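Local atomic coordinates of beta-lactamase Rm3 (Uncultured bacterium, PDB entry 5IQK), a protein that hydrolyses beta-lactam antibiotics as a zinc-dependent, subclass B3 metallo-beta-lactamase and so probably gives bacteria resistance to these drugs. Residues L44-L49 and I73-G78; G21-V26 and W164-G169; L214-L219 and P247-A252; A12-F17 and G27-S32. All coordinates share one frame; numbering follows the deposited sequence.

In the fold
Contacts 1 and 2 share the seven-stranded sheet, through strands 42-45, 70-74 and 23-25. Contact 2 crosses to strand 160-168 of the five-stranded sheet, whose strand 218-221 belongs to contact 3. Along the chain, contacts 4 and 2 alternate in their segments, contact 1 falls between the two halves of contact 2, and contact 3 comes last. Centre to centre, contact 1 lies about 14 Å from contact 4, 18 Å from contact 2 and 21 Å from contact 3. I45 CD1 meets W164 CH2 at 3.8 Å, giving direct packing between contacts 1 and 2. The arrangement fits the alpha-beta/beta-alpha sandwich of this superfamily, with contact 1 bringing a zinc ligand to its edge.

Contact 1. Residues L44-L49 and I73-G78; sequences LIDGGL and ILNSHG. With ZN (zinc ion), chain C.
D46 takes hold of S76 with both carboxylate oxygens. Its OD2 receives the hydroxyl of S76 on the syn lone pair, with OD2 and S76 OG 2.7 Å apart, while D46 OD1 accepts S76 N at 3.0 Å, again from the syn side but 30° out of the carboxylate plane. S76 OG stands between its own backbone N and carbonyl carbon (chi1 55°), which lets hydroxyl and amide reach the same carboxylate. OD2 has a second partner in Y177, so the two oxygens of this buried acid have three hydrogen-bond partners, S76 N, S76 OG and Y177 OH. The next residue, H77, binds zinc through NE2 at 2.1 Å; a water 1.9 Å from the metal lies in the imidazole plane at its edge, and a second water stands further off. H79 and H155 supply the other protein ligands. H77 is the first histidine of the HxHxDH signature of the metallo-beta-lactamase fold, just after strand 70-74, where the parallel strands 42-45 and 70-74 of a beta-alpha-beta unit run out into loops. Further out, ND1, the H77 nitrogen not on zinc, is hydrogen-bonded to D179 OD1, which probably helps orient the ring, and N75 ND2 donates to H77 O at 2.9 Å. Behind D46 the strands are locked by L74 N to L44 O at 2.8 Å (165° at the hydrogen) and by D46 N to L74 O, also 2.8 Å. On one sheet face I45 CG1 rests on L74 CD1.

Contact 2. Residues G21-V26 and W164-G169; sequences GNTYYV and WQSCDG
G21 meets C167 and D168 through its backbone. Its CA lies 3.6 Å from the carbonyl O of C167, and G21 N makes a weak, bent bond of 3.1 Å to D168 OD2. At this place a side chain could not fit, since a CB would run into that same carbonyl. N22 follows with its amide oxygen turned to strand 160-168: OD1 accepts the hydroxyl of S166 at 2.7 Å, the donor standing 37° above the amide carbonyl plane. A water that donates to N22 OD1 also accepts C167 N at 2.6 Å, adding a bridge to the backbone. T23 carries the next link. Its OG1, held beside the backbone N (chi1 -60°), donates to S166 OG over a short 2.5 Å and accepts W164 NE1 at 3.0 Å. The latter bond is nearly straight, 171°, with OG1 in the indole plane at the ring edge. The result is a chain of hydrogen bonds running from the indole N-H through T23 and S166 to N22 OD1. T23 CG2 packs 3.8 Å from W164 CZ2. The contact joins strand 23-25 of the seven-stranded sheet to strand 160-168 of the five-stranded one, with T23 and W164 both touching V36 of strand 34-36 and M175 of strand 171-178.

Contact 3. Residues L214-L219 and P247-A252; sequences LPCDVL and PQACRA
The disulfide between C216 and C250 ties the turn leading into strand 218-221, an outer strand of the five-stranded sheet, to the first turn of the long C-terminal helix 249-269. The sulfurs, C216 SG and C250 SG, are 2.1 Å apart, with a chi3 of 73°. The two halves reach the bond differently: C216 SG lies anti to its backbone N (chi1 -173°), whereas C250 SG lies anti to its carbonyl carbon, beside its own backbone N. Next to the bridge L219 adds an apolar layer. Its CB touches A249 CB at 3.8 Å, CD2 comes 3.7 Å from A249 O, and the other branch, CD1, reaches C250 SG at 4.1 Å. One leucine thus covers both the A249 methyl and the flank of the disulfide. At the opening of the contact P247 CA approaches C216 O to 3.2 Å, a CA-H...O contact with 156° at the hydrogen. A water accepts C216 N at 3.0 Å and donates to P247 O at 2.9 Å, joining the two backbones. D217 OD2 accepts N174 N of strand 171-178, while its other oxygen, OD1, comes back toward the ring of P247. No direct conventional hydrogen bond or salt bridge spans the two segments, and cohesion comes from one covalent bond, close apolar packing and a bridging water, consistent with folding in an oxidising compartment.

Contact 4. Residues A12-F17 and G27-S32; sequences ADQAPF and GMKGLS
K29 reaches A12, D13 and Q14 by a folded side chain. Its backbone N donates to A12 O at 2.8 Å, and beside this bond A12 CB packs on K29 CB at 3.8 Å. From there the lysine bends at chi2 (68°) and again at chi3, which brings CE within 3.3 Å of D13 O and swings NZ onto Q14 OE1 at 2.7 Å. The ammonium arrives above the amide carbonyl plane, 47° out of it, and the two side chains cross at about a right angle. Q14 is folded as well: CG is anti to the backbone N, then chi2 (62°) turns the amide, whose other end, NE2, donates to the O of A15 at 3.0 Å on a carbonyl lone pair. Both ends of the amide are therefore held, fixing which is oxygen. M28 offers CB to A12 O at 3.3 Å before its bent chain leads off the contact. Two waters span the backbones: one links Q14 N to G27 O, the other donates to Q14 O and to G27 O at 2.8 Å. The paired loops lead into strands 17-20 and 34-36 respectively; Q14 leans on W230 and L233 of helix 229-239, M28 on I56 of helix 53-62, and D13 forms a salt bridge with K55 of that helix.

Contact 1. Residues L44-L49 and I73-G78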
loop_
_atom_site.group_PDB
_atom_site.type_symbol
_atom_site.label_atom_id
_atom_site.label_comp_id
_atom_site.label_asym_id
_atom_site.label_seq_id
_atom_site.Cartn_x
_atom_site.Cartn_y
_atom_site.Cartn_z
ATOM N N LEU A 44 -9.340 4.854 4.397
ATOM C CA LEU A 44 -9.072 3.514 3.892
ATOM C C LEU A 44 -7.854 3.577 3.003
ATOM O O LEU A 44 -7.758 4.465 2.165
ATOM C CB LEU A 44 -10.276 2.963 3.128
ATOM C CG LEU A 44 -10.168 1.556 2.551
ATOM C CD1 LEU A 44 -9.955 0.555 3.672
ATOM C CD2 LEU A 44 -11.416 1.213 1.752
ATOM N N ILE A 45 -6.913 2.667 3.221
ATOM C CA ILE A 45 -5.692 2.635 2.430
ATOM C C ILE A 45 -5.662 1.406 1.539
ATOM O O ILE A 45 -5.689 0.273 2.027
ATOM C CB ILE A 45 -4.439 2.662 3.320
ATOM C CG1 ILE A 45 -4.519 3.830 4.306
ATOM C CG2 ILE A 45 -3.170 2.791 2.474
ATOM C CD1 ILE A 45 -3.306 3.956 5.190
ATOM N N ASP A 46 -5.611 1.676 0.232
ATOM C CA ASP A 46 -5.519 0.701 -0.861
ATOM C C ASP A 46 -6.799 -0.115 -1.065
ATOM O O ASP A 46 -7.637 -0.250 -0.159
ATOM C CB ASP A 46 -4.320 -0.218 -0.657
ATOM C CG ASP A 46 -3.089 0.265 -1.414
ATOM O OD1 ASP A 46 -3.214 1.244 -2.189
ATOM O OD2 ASP A 46 -2.013 -0.350 -1.256
ATOM N N GLY A 47 -6.948 -0.626 -2.285
ATOM C CA GLY A 47 -8.193 -1.230 -2.725
ATOM C C GLY A 47 -8.070 -2.624 -3.323
ATOM O O GLY A 47 -9.067 -3.208 -3.759
ATOM N N GLY A 48 -6.857 -3.168 -3.332
ATOM C CA GLY A 48 -6.636 -4.524 -3.824
ATOM C C GLY A 48 -6.949 -4.650 -5.301
ATOM O O GLY A 48 -6.983 -3.646 -6.017
ATOM N N LEU A 49 -7.152 -5.888 -5.746
ATOM C CA LEU A 49 -7.600 -6.189 -7.103
ATOM C C LEU A 49 -9.055 -5.765 -7.263
ATOM O O LEU A 49 -9.726 -5.510 -6.267
ATOM C CB LEU A 49 -7.457 -7.686 -7.389
ATOM C CG LEU A 49 -6.038 -8.238 -7.462
ATOM C CD1 LEU A 49 -6.043 -9.757 -7.204
ATOM C CD2 LEU A 49 -5.393 -7.951 -8.829
ATOM N N ILE A 73 -9.938 7.810 0.727
ATOM C CA ILE A 73 -9.257 6.589 0.312
ATOM C C ILE A 73 -7.868 6.951 -0.213
ATOM O O ILE A 73 -7.742 7.852 -1.046
ATOM C CB ILE A 73 -10.036 5.847 -0.787
ATOM C CG1 ILE A 73 -11.450 5.514 -0.301
ATOM C CG2 ILE A 73 -9.270 4.603 -1.244
ATOM C CD1 ILE A 73 -12.349 4.969 -1.385
ATOM N N LEU A 74 -6.842 6.274 0.291
ATOM C CA LEU A 74 -5.463 6.533 -0.122
ATOM C C LEU A 74 -4.922 5.399 -0.980
ATOM O O LEU A 74 -5.264 4.244 -0.783
ATOM C CB LEU A 74 -4.559 6.718 1.089
ATOM C CG LEU A 74 -5.125 7.720 2.105
ATOM C CD1 LEU A 74 -4.206 7.840 3.304
ATOM C CD2 LEU A 74 -5.378 9.076 1.467
ATOM N N ASN A 75 -4.068 5.751 -1.931
ATOM C CA ASN A 75 -3.435 4.775 -2.804
ATOM C C ASN A 75 -1.930 4.699 -2.542
ATOM O O ASN A 75 -1.303 5.703 -2.192
ATOM C CB ASN A 75 -3.702 5.131 -4.270
ATOM C CG ASN A 75 -2.919 4.257 -5.237
ATOM O OD1 ASN A 75 -2.054 4.743 -5.973
ATOM N ND2 ASN A 75 -3.195 2.960 -5.218
ATOM N N SER A 76 -1.359 3.511 -2.695
ATOM C CA SER A 76 0.085 3.343 -2.622
ATOM C C SER A 76 0.691 3.484 -4.024
ATOM O O SER A 76 1.472 4.401 -4.282
ATOM C CB SER A 76 0.445 1.988 -2.017
ATOM O OG SER A 76 -0.181 0.944 -2.740
ATOM N N HIS A 77 0.316 2.592 -4.938
ATOM C CA HIS A 77 0.716 2.773 -6.345
ATOM C C HIS A 77 -0.318 2.201 -7.317
ATOM O O HIS A 77 -1.264 1.516 -6.915
ATOM C CB HIS A 77 2.115 2.188 -6.614
ATOM C CG HIS A 77 2.226 0.691 -6.505
ATOM N ND1 HIS A 77 2.343 0.039 -5.296
ATOM C CD2 HIS A 77 2.351 -0.271 -7.459
ATOM C CE1 HIS A 77 2.479 -1.261 -5.504
ATOM N NE2 HIS A 77 2.483 -1.476 -6.804
ATOM N N GLY A 78 -0.114 2.479 -8.603
ATOM C CA GLY A 78 -1.144 2.316 -9.614
ATOM C C GLY A 78 -1.320 0.940 -10.234
ATOM O O GLY A 78 -2.107 0.769 -11.161
HETATM ZN ZN ZN C . 3.126 -3.145 -7.847
HETATM O O HOH W 1 3.681 -4.363 -5.648
HETATM O O HOH W 2 2.359 -4.848 -7.509
#

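Contact 2. Residues G21-V26 and W164-G169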
loop_
_atom_site.group_PDB
_atom_site.type_symbol
_atom_site.label_atom_id
_atom_site.label_comp_id
_atom_site.label_asym_id
_atom_site.label_seq_id
_atom_site.Cartn_x
_atom_site.Cartn_y
_atom_site.Cartn_z
ATOM N N GLY A 21 -4.855 0.574 18.253
ATOM C CA GLY A 21 -5.781 1.678 18.416
ATOM C C GLY A 21 -6.865 1.721 17.357
ATOM O O GLY A 21 -7.629 0.775 17.194
ATOM N N ASN A 22 -6.904 2.811 16.606
ATOM C CA ASN A 22 -7.929 2.999 15.592
ATOM C C ASN A 22 -7.498 2.504 14.209
ATOM O O ASN A 22 -8.134 2.836 13.216
ATOM C CB ASN A 22 -8.336 4.474 15.512
ATOM C CG ASN A 22 -7.166 5.389 15.160
ATOM O OD1 ASN A 22 -6.035 5.159 15.587
ATOM N ND2 ASN A 22 -7.433 6.416 14.363
ATOM N N THR A 23 -6.416 1.730 14.160
ATOM C CA THR A 23 -5.906 1.190 12.890
ATOM C C THR A 23 -6.237 -0.298 12.745
ATOM O O THR A 23 -5.854 -1.098 13.595
ATOM C CB THR A 23 -4.381 1.380 12.771
ATOM O OG1 THR A 23 -4.048 2.777 12.835
ATOM C CG2 THR A 23 -3.857 0.788 11.438
ATOM N N TYR A 24 -6.929 -0.662 11.665
ATOM C CA TYR A 24 -7.357 -2.052 11.461
ATOM C C TYR A 24 -6.887 -2.590 10.116
ATOM O O TYR A 24 -6.797 -1.828 9.154
ATOM C CB TYR A 24 -8.868 -2.175 11.495
ATOM C CG TYR A 24 -9.496 -1.700 12.782
ATOM C CD1 TYR A 24 -9.901 -2.608 13.741
ATOM C CD2 TYR A 24 -9.678 -0.345 13.033
ATOM C CE1 TYR A 24 -10.484 -2.184 14.928
ATOM C CE2 TYR A 24 -10.259 0.081 14.213
ATOM C CZ TYR A 24 -10.654 -0.847 15.154
ATOM O OH TYR A 24 -11.230 -0.428 16.333
ATOM N N TYR A 25 -6.663 -3.900 10.041
ATOM C CA TYR A 25 -6.402 -4.580 8.761
ATOM C C TYR A 25 -7.703 -5.107 8.142
ATOM O O TYR A 25 -8.454 -5.827 8.800
ATOM C CB TYR A 25 -5.424 -5.731 8.961
ATOM C CG TYR A 25 -4.918 -6.333 7.655
ATOM C CD1 TYR A 25 -3.861 -5.753 6.972
ATOM C CD2 TYR A 25 -5.513 -7.461 7.114
ATOM C CE1 TYR A 25 -3.386 -6.296 5.776
ATOM C CE2 TYR A 25 -5.037 -8.028 5.906
ATOM C CZ TYR A 25 -3.986 -7.427 5.255
ATOM O OH TYR A 25 -3.523 -7.960 4.076
ATOM N N VAL A 26 -7.976 -4.745 6.889
ATOM C CA VAL A 26 -9.203 -5.185 6.221
ATOM C C VAL A 26 -8.921 -5.778 4.837
ATOM O O VAL A 26 -9.831 -5.900 4.007
ATOM C CB VAL A 26 -10.222 -4.028 6.078
ATOM C CG1 VAL A 26 -10.747 -3.614 7.442
ATOM C CG2 VAL A 26 -9.595 -2.845 5.372
ATOM N N TRP A 164 1.065 7.930 9.942
ATOM C CA TRP A 164 0.124 8.565 10.844
ATOM C C TRP A 164 0.378 8.027 12.239
ATOM O O TRP A 164 1.157 7.091 12.410
ATOM C CB TRP A 164 -1.317 8.293 10.402
ATOM C CG TRP A 164 -1.726 6.847 10.498
ATOM C CD1 TRP A 164 -2.469 6.269 11.485
ATOM C CD2 TRP A 164 -1.405 5.795 9.575
ATOM N NE1 TRP A 164 -2.643 4.933 11.234
ATOM C CE2 TRP A 164 -1.998 4.614 10.066
ATOM C CE3 TRP A 164 -0.681 5.740 8.381
ATOM C CZ2 TRP A 164 -1.887 3.397 9.415
ATOM C CZ3 TRP A 164 -0.568 4.524 7.728
ATOM C CH2 TRP A 164 -1.165 3.371 8.242
ATOM N N GLN A 165 -0.305 8.589 13.233
ATOM C CA GLN A 165 -0.216 8.073 14.594
ATOM C C GLN A 165 -1.537 7.458 15.022
ATOM O O GLN A 165 -2.600 7.935 14.645
ATOM C CB GLN A 165 0.167 9.179 15.591
ATOM C CG GLN A 165 1.447 9.907 15.273
ATOM C CD GLN A 165 2.025 10.620 16.480
ATOM O OE1 GLN A 165 1.313 10.927 17.444
ATOM N NE2 GLN A 165 3.328 10.879 16.440
ATOM N N SER A 166 -1.450 6.388 15.802
ATOM C CA SER A 166 -2.623 5.779 16.409
ATOM C C SER A 166 -2.352 5.633 17.892
ATOM O O SER A 166 -1.236 5.300 18.290
ATOM C CB SER A 166 -2.947 4.421 15.785
ATOM O OG SER A 166 -3.642 4.589 14.565
ATOM N N CYS A 167 -3.374 5.903 18.697
ATOM C CA CYS A 167 -3.251 5.892 20.152
ATOM C C CYS A 167 -4.195 4.889 20.796
ATOM O O CYS A 167 -5.306 4.685 20.315
ATOM C CB CYS A 167 -3.511 7.288 20.717
ATOM S SG CYS A 167 -2.389 8.584 20.104
ATOM N N ASP A 168 -3.749 4.296 21.881
ATOM C CA ASP A 168 -4.585 3.390 22.668
ATOM C C ASP A 168 -4.591 4.030 24.040
ATOM O O ASP A 168 -4.085 3.503 24.990
ATOM C CB ASP A 168 -4.089 1.959 22.709
ATOM C CG ASP A 168 -5.198 0.930 22.315
ATOM O OD1 ASP A 168 -6.255 0.907 22.997
ATOM O OD2 ASP A 168 -5.009 0.167 21.317
ATOM N N GLY A 169 -5.170 5.215 24.078
ATOM C CA GLY A 169 -5.312 6.058 25.254
ATOM C C GLY A 169 -4.153 7.029 25.348
ATOM O O GLY A 169 -4.016 7.895 24.483
HETATM O O HOH W 3 -5.442 7.239 17.970
#

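Contact 3. Residues L214-L219 and P247-A252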
loop_
_atom_site.group_PDB
_atom_site.type_symbol
_atom_site.label_atom_id
_atom_site.label_comp_id
_atom_site.label_asym_id
_atom_site.label_seq_id
_atom_site.Cartn_x
_atom_site.Cartn_y
_atom_site.Cartn_z
ATOM N N LEU A 214 12.194 6.725 8.612
ATOM C CA LEU A 214 10.870 7.052 9.144
ATOM C C LEU A 214 10.695 6.547 10.566
ATOM O O LEU A 214 11.073 5.417 10.865
ATOM C CB LEU A 214 9.762 6.440 8.282
ATOM C CG LEU A 214 9.313 7.058 6.968
ATOM C CD1 LEU A 214 8.135 6.260 6.460
ATOM C CD2 LEU A 214 8.906 8.502 7.191
ATOM N N PRO A 215 10.084 7.371 11.444
ATOM C CA PRO A 215 9.591 6.843 12.722
ATOM C C PRO A 215 8.664 5.678 12.415
ATOM O O PRO A 215 7.779 5.822 11.570
ATOM C CB PRO A 215 8.844 8.028 13.341
ATOM C CG PRO A 215 9.464 9.243 12.676
ATOM C CD PRO A 215 9.777 8.799 11.274
ATOM N N CYS A 216 8.894 4.524 13.030
ATOM C CA CYS A 216 8.256 3.308 12.547
ATOM C C CYS A 216 7.948 2.288 13.638
ATOM O O CYS A 216 8.682 1.322 13.801
ATOM C CB CYS A 216 9.157 2.674 11.485
ATOM S SG CYS A 216 8.475 1.259 10.597
ATOM N N ASP A 217 6.857 2.486 14.369
ATOM C CA ASP A 217 6.465 1.517 15.396
ATOM C C ASP A 217 5.665 0.329 14.859
ATOM O O ASP A 217 5.921 -0.814 15.241
ATOM C CB ASP A 217 5.665 2.208 16.499
ATOM C CG ASP A 217 6.492 3.206 17.261
ATOM O OD1 ASP A 217 7.649 2.869 17.593
ATOM O OD2 ASP A 217 5.991 4.324 17.518
ATOM N N VAL A 218 4.665 0.599 14.023
ATOM C CA VAL A 218 3.889 -0.470 13.403
ATOM C C VAL A 218 3.898 -0.362 11.876
ATOM O O VAL A 218 3.393 0.604 11.289
ATOM C CB VAL A 218 2.419 -0.496 13.902
ATOM C CG1 VAL A 218 1.651 -1.632 13.223
ATOM C CG2 VAL A 218 2.355 -0.644 15.428
ATOM N N LEU A 219 4.468 -1.379 11.244
ATOM C CA LEU A 219 4.580 -1.424 9.793
ATOM C C LEU A 219 3.551 -2.351 9.159
ATOM O O LEU A 219 3.390 -3.502 9.569
ATOM C CB LEU A 219 5.991 -1.863 9.388
ATOM C CG LEU A 219 6.222 -2.122 7.894
ATOM C CD1 LEU A 219 6.050 -0.809 7.127
ATOM C CD2 LEU A 219 7.598 -2.732 7.627
ATOM N N PRO A 247 10.103 -1.407 16.251
ATOM C CA PRO A 247 10.671 -0.128 15.812
ATOM C C PRO A 247 11.732 -0.288 14.731
ATOM O O PRO A 247 12.115 0.698 14.103
ATOM C CB PRO A 247 11.292 0.439 17.090
ATOM C CG PRO A 247 10.618 -0.297 18.205
ATOM C CD PRO A 247 10.387 -1.667 17.671
ATOM N N GLN A 248 12.173 -1.519 14.505
ATOM C CA GLN A 248 13.204 -1.797 13.509
ATOM C C GLN A 248 12.628 -2.250 12.167
ATOM O O GLN A 248 13.383 -2.523 11.223
ATOM C CB GLN A 248 14.167 -2.862 14.049
ATOM C CG GLN A 248 15.190 -2.358 15.067
ATOM C CD GLN A 248 16.177 -1.368 14.466
ATOM O OE1 GLN A 248 16.748 -1.612 13.399
ATOM N NE2 GLN A 248 16.388 -0.249 15.151
ATOM N N ALA A 249 11.302 -2.332 12.081
ATOM C CA ALA A 249 10.639 -2.943 10.922
ATOM C C ALA A 249 10.921 -2.245 9.587
ATOM O O ALA A 249 11.205 -2.912 8.603
ATOM C CB ALA A 249 9.138 -3.014 11.154
ATOM N N CYS A 250 10.819 -0.919 9.535
ATOM C CA CYS A 250 11.102 -0.221 8.275
ATOM C C CYS A 250 12.558 -0.389 7.847
ATOM O O CYS A 250 12.832 -0.518 6.662
ATOM C CB CYS A 250 10.754 1.262 8.370
ATOM S SG CYS A 250 9.006 1.563 8.635
ATOM N N ARG A 251 13.487 -0.382 8.802
ATOM C CA ARG A 251 14.896 -0.615 8.470
ATOM C C ARG A 251 15.128 -2.005 7.887
ATOM O O ARG A 251 15.913 -2.168 6.950
ATOM C CB ARG A 251 15.799 -0.435 9.695
ATOM C CG ARG A 251 15.901 0.973 10.237
ATOM C CD ARG A 251 17.032 1.040 11.264
ATOM N NE ARG A 251 18.342 0.996 10.615
ATOM C CZ ARG A 251 19.446 0.504 11.175
ATOM N NH1 ARG A 251 19.410 0.014 12.408
ATOM N NH2 ARG A 251 20.589 0.498 10.498
ATOM N N ALA A 252 14.449 -3.004 8.437
ATOM C CA ALA A 252 14.589 -4.370 7.942
ATOM C C ALA A 252 13.942 -4.523 6.569
ATOM O O ALA A 252 14.428 -5.264 5.724
ATOM C CB ALA A 252 13.981 -5.356 8.926
HETATM O O HOH W 4 11.313 3.504 14.421
#

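Contact 4. Residues A12-F17 and G27-S32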
loop_
_atom_site.group_PDB
_atom_site.type_symbol
_atom_site.label_atom_id
_atom_site.label_comp_id
_atom_site.label_asym_id
_atom_site.label_seq_id
_atom_site.Cartn_x
_atom_site.Cartn_y
_atom_site.Cartn_z
ATOM N N ALA A 12 -6.923 -14.186 -1.526
ATOM C CA ALA A 12 -7.539 -15.129 -0.583
ATOM C C ALA A 12 -8.053 -14.423 0.672
ATOM O O ALA A 12 -7.470 -13.442 1.133
ATOM C CB ALA A 12 -6.553 -16.216 -0.206
ATOM N N ASP A 13 -9.155 -14.934 1.204
ATOM C CA ASP A 13 -9.763 -14.388 2.414
ATOM C C ASP A 13 -8.781 -14.214 3.553
ATOM O O ASP A 13 -7.972 -15.099 3.836
ATOM C CB ASP A 13 -10.883 -15.298 2.915
ATOM C CG ASP A 13 -12.095 -15.291 2.025
ATOM O OD1 ASP A 13 -12.151 -14.489 1.070
ATOM O OD2 ASP A 13 -13.010 -16.096 2.303
ATOM N N GLN A 14 -8.900 -13.087 4.231
ATOM C CA GLN A 14 -8.260 -12.886 5.519
ATOM C C GLN A 14 -9.272 -12.253 6.450
ATOM O O GLN A 14 -9.851 -11.224 6.123
ATOM C CB GLN A 14 -7.018 -11.994 5.393
ATOM C CG GLN A 14 -6.450 -11.609 6.745
ATOM C CD GLN A 14 -6.002 -12.819 7.534
ATOM O OE1 GLN A 14 -5.162 -13.577 7.078
ATOM N NE2 GLN A 14 -6.578 -13.015 8.720
ATOM N N ALA A 15 -9.512 -12.875 7.598
ATOM C CA ALA A 15 -10.377 -12.260 8.605
ATOM C C ALA A 15 -9.759 -10.950 9.108
ATOM O O ALA A 15 -8.576 -10.913 9.438
ATOM C CB ALA A 15 -10.616 -13.229 9.756
ATOM N N PRO A 16 -10.555 -9.866 9.163
ATOM C CA PRO A 16 -10.017 -8.561 9.574
ATOM C C PRO A 16 -9.681 -8.501 11.065
ATOM O O PRO A 16 -10.244 -9.264 11.842
ATOM C CB PRO A 16 -11.152 -7.599 9.232
ATOM C CG PRO A 16 -12.387 -8.427 9.403
ATOM C CD PRO A 16 -12.011 -9.811 8.935
ATOM N N PHE A 17 -8.773 -7.609 11.452
ATOM C CA PHE A 17 -8.335 -7.505 12.844
ATOM C C PHE A 17 -7.774 -6.123 13.179
ATOM O O PHE A 17 -7.301 -5.386 12.309
ATOM C CB PHE A 17 -7.273 -8.570 13.164
ATOM C CG PHE A 17 -6.079 -8.545 12.241
ATOM C CD1 PHE A 17 -4.909 -7.894 12.610
ATOM C CD2 PHE A 17 -6.124 -9.186 11.016
ATOM C CE1 PHE A 17 -3.809 -7.868 11.761
ATOM C CE2 PHE A 17 -5.036 -9.163 10.171
ATOM C CZ PHE A 17 -3.880 -8.504 10.546
ATOM N N GLY A 27 -7.666 -6.166 4.615
ATOM C CA GLY A 27 -7.233 -6.689 3.335
ATOM C C GLY A 27 -7.365 -8.201 3.178
ATOM O O GLY A 27 -8.208 -8.850 3.809
ATOM N N MET A 28 -6.528 -8.751 2.297
ATOM C CA MET A 28 -6.575 -10.158 1.903
ATOM C C MET A 28 -5.262 -10.845 2.295
ATOM O O MET A 28 -4.378 -10.218 2.875
ATOM C CB MET A 28 -6.814 -10.285 0.387
ATOM C CG MET A 28 -8.219 -9.923 -0.097
ATOM S SD MET A 28 -8.748 -8.222 0.248
ATOM C CE MET A 28 -7.409 -7.268 -0.484
ATOM N N LYS A 29 -5.113 -12.122 1.959
ATOM C CA LYS A 29 -3.917 -12.852 2.358
ATOM C C LYS A 29 -2.638 -12.303 1.700
ATOM O O LYS A 29 -1.553 -12.400 2.274
ATOM C CB LYS A 29 -4.064 -14.335 2.036
ATOM C CG LYS A 29 -3.193 -15.225 2.900
ATOM C CD LYS A 29 -3.652 -15.209 4.342
ATOM C CE LYS A 29 -4.885 -16.084 4.552
ATOM N NZ LYS A 29 -5.409 -16.021 5.941
ATOM N N GLY A 30 -2.757 -11.749 0.501
ATOM C CA GLY A 30 -1.565 -11.319 -0.224
ATOM C C GLY A 30 -1.547 -9.863 -0.634
ATOM O O GLY A 30 -0.599 -9.428 -1.301
ATOM N N LEU A 31 -2.580 -9.112 -0.236
ATOM C CA LEU A 31 -2.727 -7.695 -0.596
ATOM C C LEU A 31 -3.298 -6.909 0.578
ATOM O O LEU A 31 -4.384 -7.235 1.059
ATOM C CB LEU A 31 -3.649 -7.547 -1.806
ATOM C CG LEU A 31 -3.216 -8.253 -3.093
ATOM C CD1 LEU A 31 -4.364 -8.247 -4.091
ATOM C CD2 LEU A 31 -1.984 -7.568 -3.665
ATOM N N SER A 32 -2.608 -5.854 1.016
ATOM C CA SER A 32 -3.049 -5.141 2.212
ATOM C C SER A 32 -4.109 -4.097 1.902
ATOM O O SER A 32 -4.159 -3.536 0.811
ATOM C CB SER A 32 -1.865 -4.473 2.924
ATOM O OG SER A 32 -0.933 -5.448 3.382
HETATM O O HOH W 5 -10.290 -10.811 2.796
HETATM O O HOH W 6 -8.863 -8.586 6.506
#